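Local coordinates for protein putative ribose 5-phosphate isomerase (Leishmania infantum, PDB 6FXW) that probably interconverts ribose 5-phosphate and ribulose 5-phosphate in the pentose phosphate pathway, as a type B ribose 5-phosphate isomerase, at residues Pro5-Leu10 / Ala33-Tyr38; Ala91-His96 / His109-Gly114. One frame throughout, in Å; residues are numbered along the deposited sequence.

Contact 1 (Pro5-Leu10 / Ala33-Tyr38); sequences PKRVAL and ASKVMY
Strands 6-10 and 35-38 run parallel, their short axes 17° apart, and form the first beta-alpha-beta unit of the RpiB-type Rossmann-like sheet, with helix 20-29 as the crossover. Backbone hydrogen bonds set the register. Val-8 uses both its N-H and its C=O, N donating to Lys-35 O at 2.9 Å and O accepting from Met-37 N at 2.8 Å; Leu-10 N then meets Met-37 O almost straight, at 178°. A beta bulge puts Ser-34 as the extra residue opposite the Lys-6/Arg-7 step. There Ser-34 N reaches Lys-6 O at 2.8 Å from well above the carbonyl plane.

Apolar contacts lie on the face of Val-8, Leu-10, Val-36 and Tyr-38; helix 20-29 packs on the last three, strand 67-72 on Val-8. With CG anti to the backbone N, Leu-10 brings CD2 to 4.0 Å from CD1 of Tyr-38, the two side chains crossing obliquely.

On the other face, the aliphatic part of Lys-35 runs beside Arg-7, CG over one guanidinium face, while its amine leads away. Glu-64 O accepts from Arg-7 NE. Met-37 SD, placed by chi1 and chi2, lies 3.8 Å from Arg-7 NH2; the bend at chi3 (-72°) then folds CE back to 3.6 Å from Val-8 O.

Contact 2 (Ala91-His96 / His109-Gly114); sequences ALCYDH and HILCIG. With SO4 (sulfate ion), chain C.
Two parallel strands, 90-92 and 110-114, meet here at one margin of the Rossmann-like sheet, joined through helix 96-104 as a beta-alpha-beta unit. Leu-111, its CG anti to the backbone N (chi1 164°), lays CD1 against Cys-93, touching CB at 3.6 Å and SG at 3.7 Å. Cys-93 SG lies beside its own backbone N, so the methyl meets both side-chain atoms; behind Leu-111 stands helix 120-131. On the opposite face Cys-112 CB sits against the backbone, 3.9 Å from Leu-92 CA, and both side chains reach helix 76-83. Leu-92 CB and Cys-112 CB are 4.4 Å apart. Ile-113 holds CG1 in the crowded position between N and the carbonyl carbon (chi1 54°), which leaves CG2 against Cys-93 O.

Three backbone bonds hold the strands in register: Ala-91 N to Ile-110 O, Cys-112 N to Ala-91 O and Cys-93 N to Cys-112 O. Beyond them a water bridges Cys-93 O and Gly-114 N. Past this point Tyr-94 stacks on Tyr-94 of the second subunit, and Asp-95 caps helix 96-104. A sulfate, probably from the crystallisation liquor, is bound by Arg-89 NH1 and by His-109, whose NE2 donates in the ring plane to sulfate O2 at 2.8 Å, the N-H...O angle 169°.

Both contacts pair parallel strands of one five-stranded sheet, each within a beta-alpha-beta unit that includes an outermost strand of the chain: 33-38 in contact 1, 90-92 in contact 2. Their centres are 16 Å apart and they do not touch; strand 67-72 lies between them, hydrogen-bonded to 6-12 on one side and 110-114 on the other. Contact 1 is partly buried, and no other chain of the assembly touches it, in keeping with the charged side chains on one of its faces. Contact 2 is buried, its touching side chains small or apolar, and its margin faces the second subunit, where Leu-92 meets its counterpart.

Contact 1 (Pro5-Leu10 / Ala33-Tyr38)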
ATOM      1  N   PRO A   5      -9.393  12.487 -24.445  1.00 23.50           N
ATOM      2  CA  PRO A   5      -8.470  13.154 -23.526  1.00 19.72           C
ATOM      3  C   PRO A   5      -9.092  14.316 -22.770  1.00 19.70           C
ATOM      4  O   PRO A   5     -10.069  14.915 -23.195  1.00 19.31           O
ATOM      5  CB  PRO A   5      -7.428  13.724 -24.462  1.00 19.72           C
ATOM      6  CG  PRO A   5      -7.488  12.855 -25.706  1.00 21.23           C
ATOM      7  CD  PRO A   5      -8.916  12.600 -25.859  1.00 20.88           C
ATOM      8  N   LYS A   6      -8.504  14.572 -21.598  1.00 21.44           N
ATOM      9  CA  LYS A   6      -9.037  15.485 -20.606  1.00 22.11           C
ATOM     10  C   LYS A   6      -8.126  16.662 -20.345  1.00 15.73           C
ATOM     11  O   LYS A   6      -6.899  16.576 -20.499  1.00 16.76           O
ATOM     12  CB  LYS A   6      -9.029  14.731 -19.240  1.00 27.52           C
ATOM     13  CG  LYS A   6      -9.855  13.447 -19.086  1.00 39.08           C
ATOM     14  CD  LYS A   6     -11.322  13.728 -19.327  1.00 45.29           C
ATOM     15  CE  LYS A   6     -12.259  12.958 -18.397  1.00 56.08           C
ATOM     16  NZ  LYS A   6     -11.781  11.579 -18.060  1.00 58.79           N
ATOM     17  N   ARG A   7      -8.735  17.766 -19.933  1.00 14.30           N
ATOM     18  CA  ARG A   7      -8.019  18.974 -19.491  1.00 12.99           C
ATOM     19  C   ARG A   7      -7.807  18.842 -17.985  1.00 13.62           C
ATOM     20  O   ARG A   7      -8.801  18.721 -17.280  1.00 13.16           O
ATOM     21  CB  ARG A   7      -8.758  20.248 -19.759  1.00 13.90           C
ATOM     22  CG  ARG A   7      -8.715  20.563 -21.237  1.00 16.35           C
ATOM     23  CD  ARG A   7      -9.557  21.821 -21.522  1.00 15.81           C
ATOM     24  NE  ARG A   7      -9.174  23.023 -20.835  1.00 15.31           N
ATOM     25  CZ  ARG A   7      -8.199  23.874 -21.277  1.00 15.85           C
ATOM     26  NH1 ARG A   7      -7.504  23.629 -22.399  1.00 16.30           N
ATOM     27  NH2 ARG A   7      -7.931  24.997 -20.650  1.00 20.50           N
ATOM     28  N   VAL A   8      -6.549  18.812 -17.568  1.00 12.27           N
ATOM     29  CA  VAL A   8      -6.178  18.430 -16.175  1.00 12.25           C
ATOM     30  C   VAL A   8      -5.625  19.659 -15.466  1.00 12.50           C
ATOM     31  O   VAL A   8      -4.622  20.286 -15.917  1.00 14.50           O
ATOM     32  CB  VAL A   8      -5.164  17.288 -16.193  1.00 12.84           C
ATOM     33  CG1 VAL A   8      -4.755  16.999 -14.721  1.00 14.02           C
ATOM     34  CG2 VAL A   8      -5.702  16.057 -16.932  1.00 12.47           C
ATOM     35  N   ALA A   9      -6.166  19.984 -14.313  1.00 12.20           N
ATOM     36  CA  ALA A   9      -5.591  20.938 -13.404  1.00 12.31           C
ATOM     37  C   ALA A   9      -4.839  20.191 -12.280  1.00 13.84           C
ATOM     38  O   ALA A   9      -5.450  19.388 -11.588  1.00 13.30           O
ATOM     39  CB  ALA A   9      -6.681  21.814 -12.791  1.00 12.91           C
ATOM     40  N   LEU A  10      -3.586  20.528 -12.129  1.00 12.69           N
ATOM     41  CA  LEU A  10      -2.704  19.884 -11.139  1.00 12.79           C
ATOM     42  C   LEU A  10      -2.399  20.910 -10.077  1.00 12.24           C
ATOM     43  O   LEU A  10      -1.790  21.963 -10.386  1.00 12.46           O
ATOM     44  CB  LEU A  10      -1.392  19.410 -11.777  1.00 13.59           C
ATOM     45  CG  LEU A  10      -0.313  18.968 -10.807  1.00 16.04           C
ATOM     46  CD1 LEU A  10      -0.721  17.663 -10.149  1.00 17.66           C
ATOM     47  CD2 LEU A  10       1.051  18.742 -11.484  1.00 19.84           C
ATOM     48  N   ALA A  33      -4.283  13.361 -21.596  1.00 17.69           N
ATOM     49  CA  ALA A  33      -4.500  14.750 -21.298  1.00 16.91           C
ATOM     50  C   ALA A  33      -4.351  15.628 -22.514  1.00 17.79           C
ATOM     51  O   ALA A  33      -3.333  15.535 -23.190  1.00 23.74           O
ATOM     52  CB  ALA A  33      -3.496  15.205 -20.265  1.00 18.54           C
ATOM     53  N   SER A  34      -5.319  16.474 -22.762  1.00 18.30           N
ATOM     54  CA  SER A  34      -5.140  17.475 -23.847  1.00 17.26           C
ATOM     55  C   SER A  34      -4.476  18.717 -23.387  1.00 22.46           C
ATOM     56  O   SER A  34      -4.041  19.509 -24.234  1.00 23.54           O
ATOM     57  CB  SER A  34      -6.518  17.857 -24.367  1.00 17.84           C
ATOM     58  OG  SER A  34      -7.398  18.330 -23.386  1.00 18.58           O
ATOM     59  N   LYS A  35      -4.472  18.978 -22.087  1.00 17.05           N
ATOM     60  CA  LYS A  35      -3.808  20.115 -21.510  1.00 17.59           C
ATOM     61  C   LYS A  35      -3.547  19.799 -20.041  1.00 16.75           C
ATOM     62  O   LYS A  35      -4.382  19.123 -19.441  1.00 16.44           O
ATOM     63  CB  LYS A  35      -4.748  21.303 -21.526  1.00 20.13           C
ATOM     64  CG  LYS A  35      -4.257  22.549 -20.847  1.00 22.67           C
ATOM     65  CD  LYS A  35      -3.354  23.313 -21.672  1.00 25.01           C
ATOM     66  CE  LYS A  35      -3.150  24.702 -21.016  1.00 25.02           C
ATOM     67  NZ  LYS A  35      -2.283  25.473 -21.959  1.00 28.14           N
ATOM     68  N   VAL A  36      -2.423  20.224 -19.494  1.00 14.69           N
ATOM     69  CA  VAL A  36      -2.114  20.125 -18.080  1.00 15.76           C
ATOM     70  C   VAL A  36      -1.778  21.512 -17.610  1.00 17.27           C
ATOM     71  O   VAL A  36      -0.855  22.165 -18.157  1.00 18.89           O
ATOM     72  CB  VAL A  36      -0.984  19.138 -17.752  1.00 20.12           C
ATOM     73  CG1 VAL A  36      -0.983  18.883 -16.261  1.00 23.48           C
ATOM     74  CG2 VAL A  36      -1.156  17.869 -18.551  1.00 24.82           C
ATOM     75  N   MET A  37      -2.471  22.000 -16.580  1.00 15.82           N
ATOM     76  CA  MET A  37      -2.272  23.330 -16.013  1.00 17.39           C
ATOM     77  C   MET A  37      -1.783  23.201 -14.581  1.00 18.36           C
ATOM     78  O   MET A  37      -2.469  22.577 -13.753  1.00 18.48           O
ATOM     79  CB  MET A  37      -3.619  24.098 -15.991  1.00 19.92           C
ATOM     80  CG  MET A  37      -4.125  24.476 -17.357  1.00 24.47           C
ATOM     81  SD  MET A  37      -5.931  24.690 -17.450  1.00 26.59           S
ATOM     82  CE  MET A  37      -6.497  23.023 -17.325  1.00 24.59           C
ATOM     83  N   TYR A  38      -0.653  23.805 -14.214  1.00 15.70           N
ATOM     84  CA  TYR A  38      -0.102  23.749 -12.892  1.00 15.87           C
ATOM     85  C   TYR A  38      -0.546  24.851 -12.028  1.00 17.43           C
ATOM     86  O   TYR A  38      -0.338  26.042 -12.436  1.00 18.68           O
ATOM     87  CB  TYR A  38       1.432  23.717 -12.961  1.00 14.14           C
ATOM     88  CG  TYR A  38       2.081  23.690 -11.618  1.00 14.97           C
ATOM     89  CD1 TYR A  38       1.923  22.607 -10.763  1.00 15.27           C
ATOM     90  CD2 TYR A  38       2.860  24.769 -11.125  1.00 15.07           C
ATOM     91  CE1 TYR A  38       2.446  22.568  -9.537  1.00 14.54           C
ATOM     92  CE2 TYR A  38       3.431  24.729  -9.905  1.00 14.56           C
ATOM     93  CZ  TYR A  38       3.277  23.585  -9.056  1.00 15.05           C
ATOM     94  OH  TYR A  38       3.838  23.604  -7.850  1.00 16.09           O
TER

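Contact 2 (Ala91-His96 / His109-Gly114)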
ATOM      1  N   ALA A  91     -11.085  11.927  -4.672  1.00  9.48           N
ATOM      2  CA  ALA A  91     -10.726  10.577  -4.225  1.00 10.07           C
ATOM      3  C   ALA A  91      -9.277  10.432  -3.879  1.00 10.23           C
ATOM      4  O   ALA A  91      -8.381  10.601  -4.765  1.00  9.93           O
ATOM      5  CB  ALA A  91     -11.029   9.570  -5.313  1.00 10.29           C
ATOM      6  N   LEU A  92      -8.980  10.069  -2.662  1.00 10.85           N
ATOM      7  CA  LEU A  92      -7.613   9.704  -2.301  0.50 11.26           C
ATOM      8  C   LEU A  92      -7.291   8.300  -2.841  1.00 11.77           C
ATOM      9  O   LEU A  92      -7.978   7.339  -2.496  1.00 11.98           O
ATOM     10  CB  LEU A  92      -7.424   9.804  -0.791  0.50 11.09           C
ATOM     11  CG  LEU A  92      -5.986   9.668  -0.287  0.50 11.70           C
ATOM     12  CD1 LEU A  92      -5.830  10.076   1.153  0.50 11.42           C
ATOM     13  CD2 LEU A  92      -5.670   8.120  -0.308  0.50 10.96           C
ATOM     14  N   CYS A  93      -6.294   8.204  -3.681  1.00 10.52           N
ATOM     15  CA  CYS A  93      -5.873   6.948  -4.274  1.00 10.25           C
ATOM     16  C   CYS A  93      -4.403   6.717  -4.042  1.00 10.61           C
ATOM     17  O   CYS A  93      -3.586   7.659  -3.964  1.00 10.76           O
ATOM     18  CB  CYS A  93      -6.127   6.887  -5.765  1.00 10.63           C
ATOM     19  SG  CYS A  93      -7.845   7.212  -6.229  1.00 11.44           S
ATOM     20  N   TYR A  94      -4.047   5.447  -3.834  1.00 10.04           N
ATOM     21  CA  TYR A  94      -2.680   5.074  -3.535  1.00 10.86           C
ATOM     22  C   TYR A  94      -2.228   3.837  -4.297  1.00 10.86           C
ATOM     23  O   TYR A  94      -1.122   3.354  -4.043  1.00 10.50           O
ATOM     24  CB  TYR A  94      -2.576   4.781  -2.026  1.00 10.86           C
ATOM     25  CG  TYR A  94      -3.466   3.701  -1.525  1.00 10.34           C
ATOM     26  CD1 TYR A  94      -4.746   4.004  -1.133  1.00 11.56           C
ATOM     27  CD2 TYR A  94      -3.059   2.414  -1.461  1.00 12.21           C
ATOM     28  CE1 TYR A  94      -5.581   2.996  -0.637  1.00 11.27           C
ATOM     29  CE2 TYR A  94      -3.956   1.389  -1.059  1.00 13.53           C
ATOM     30  CZ  TYR A  94      -5.208   1.762  -0.660  1.00 11.84           C
ATOM     31  OH  TYR A  94      -6.062   0.737  -0.185  1.00 15.01           O
ATOM     32  N   ASP A  95      -3.051   3.324  -5.171  1.00 10.17           N
ATOM     33  CA  ASP A  95      -2.695   2.216  -5.998  1.00 10.40           C
ATOM     34  C   ASP A  95      -3.594   2.147  -7.214  1.00 10.86           C
ATOM     35  O   ASP A  95      -4.486   2.979  -7.432  1.00 10.37           O
ATOM     36  CB  ASP A  95      -2.709   0.913  -5.164  1.00 12.71           C
ATOM     37  CG  ASP A  95      -4.067   0.382  -5.039  1.00 15.40           C
ATOM     38  OD1 ASP A  95      -5.101   1.079  -4.994  1.00 13.77           O
ATOM     39  OD2 ASP A  95      -4.147  -0.866  -5.067  1.00 20.46           O
ATOM     40  N   HIS A  96      -3.402   1.112  -8.026  1.00 10.80           N
ATOM     41  CA  HIS A  96      -4.165   0.941  -9.263  1.00 10.66           C
ATOM     42  C   HIS A  96      -5.628   0.712  -8.970  1.00 11.52           C
ATOM     43  O   HIS A  96      -6.543   1.245  -9.690  1.00 12.11           O
ATOM     44  CB  HIS A  96      -3.566  -0.242 -10.036  1.00 12.49           C
ATOM     45  CG  HIS A  96      -4.123  -0.427 -11.393  1.00 12.99           C
ATOM     46  ND1 HIS A  96      -3.501   0.085 -12.514  1.00 14.58           N
ATOM     47  CD2 HIS A  96      -5.238  -1.068 -11.833  1.00 15.19           C
ATOM     48  CE1 HIS A  96      -4.168  -0.330 -13.594  1.00 16.11           C
ATOM     49  NE2 HIS A  96      -5.261  -0.990 -13.205  1.00 17.06           N
ATOM     50  N   HIS A 109     -14.110  13.539  -9.698  1.00  9.96           N
ATOM     51  CA  HIS A 109     -13.498  14.625 -10.472  1.00 11.05           C
ATOM     52  C   HIS A 109     -12.062  14.839 -10.231  1.00 10.36           C
ATOM     53  O   HIS A 109     -11.342  15.309 -11.127  1.00 11.13           O
ATOM     54  CB  HIS A 109     -14.173  15.983 -10.164  1.00 11.26           C
ATOM     55  CG  HIS A 109     -15.652  15.989 -10.307  1.00 11.64           C
ATOM     56  ND1 HIS A 109     -16.481  15.643  -9.239  1.00 11.95           N
ATOM     57  CD2 HIS A 109     -16.485  16.268 -11.368  1.00 12.82           C
ATOM     58  CE1 HIS A 109     -17.755  15.720  -9.646  1.00 12.37           C
ATOM     59  NE2 HIS A 109     -17.798  16.088 -10.935  1.00 14.82           N
ATOM     60  N   ILE A 110     -11.613  14.542  -9.004  1.00  9.70           N
ATOM     61  CA  ILE A 110     -10.241  14.902  -8.535  1.00  9.96           C
ATOM     62  C   ILE A 110      -9.592  13.681  -7.935  1.00  9.91           C
ATOM     63  O   ILE A 110     -10.230  12.964  -7.142  1.00 11.39           O
ATOM     64  CB  ILE A 110     -10.257  16.078  -7.543  1.00 10.59           C
ATOM     65  CG1 ILE A 110     -10.830  17.377  -8.223  1.00 10.43           C
ATOM     66  CG2 ILE A 110      -8.836  16.332  -6.998  1.00 11.57           C
ATOM     67  CD1 ILE A 110     -10.857  18.561  -7.346  1.00 10.36           C
ATOM     68  N   LEU A 111      -8.375  13.453  -8.349  1.00 10.13           N
ATOM     69  CA  LEU A 111      -7.490  12.439  -7.814  1.00  8.50           C
ATOM     70  C   LEU A 111      -6.656  13.141  -6.743  1.00 10.31           C
ATOM     71  O   LEU A 111      -5.952  14.129  -7.055  1.00 11.14           O
ATOM     72  CB  LEU A 111      -6.620  11.932  -8.897  1.00  9.13           C
ATOM     73  CG  LEU A 111      -5.363  11.138  -8.519  1.00  8.71           C
ATOM     74  CD1 LEU A 111      -5.757   9.830  -7.765  1.00 10.13           C
ATOM     75  CD2 LEU A 111      -4.534  10.897  -9.764  1.00 10.64           C
ATOM     76  N   CYS A 112      -6.579  12.581  -5.519  1.00  9.30           N
ATOM     77  CA  CYS A 112      -5.731  13.091  -4.454  1.00  9.67           C
ATOM     78  C   CYS A 112      -4.657  12.049  -4.133  1.00 10.06           C
ATOM     79  O   CYS A 112      -4.977  10.896  -3.966  1.00 11.58           O
ATOM     80  CB  CYS A 112      -6.549  13.378  -3.237  1.00 10.73           C
ATOM     81  SG  CYS A 112      -7.793  14.662  -3.493  1.00 12.60           S
ATOM     82  N   ILE A 113      -3.423  12.469  -4.176  1.00  9.25           N
ATOM     83  CA  ILE A 113      -2.276  11.580  -3.938  1.00 10.38           C
ATOM     84  C   ILE A 113      -1.293  12.200  -2.922  1.00 10.86           C
ATOM     85  O   ILE A 113      -1.180  13.474  -2.769  1.00 10.69           O
ATOM     86  CB  ILE A 113      -1.541  11.220  -5.204  1.00 11.21           C
ATOM     87  CG1 ILE A 113      -1.139  12.472  -5.940  1.00 13.29           C
ATOM     88  CG2 ILE A 113      -2.449  10.356  -6.055  1.00 14.32           C
ATOM     89  CD1 ILE A 113      -0.273  12.139  -7.219  1.00 14.95           C
ATOM     90  N   GLY A 114      -0.455  11.356  -2.289  1.00  9.66           N
ATOM     91  CA  GLY A 114       0.578  11.774  -1.388  1.00  9.69           C
ATOM     92  C   GLY A 114       1.935  11.496  -1.909  1.00 10.44           C
ATOM     93  O   GLY A 114       2.218  10.341  -2.293  1.00 12.02           O
TER
HETATM   94  S   SO4 C 202     -21.188  15.374 -11.907  1.00 30.84           S
HETATM   95  O1  SO4 C 202     -20.521  14.113 -12.376  1.00 30.22           O
HETATM   96  O2  SO4 C 202     -20.245  16.542 -12.193  1.00 28.29           O
HETATM   97  O3  SO4 C 202     -22.455  15.520 -12.712  1.00 34.35           O
HETATM   98  O4  SO4 C 202     -21.646  15.371 -10.488  1.00 30.27           O
HETATM   99  O   HOH W   1      -1.211   8.489  -2.708  1.00 10.81           O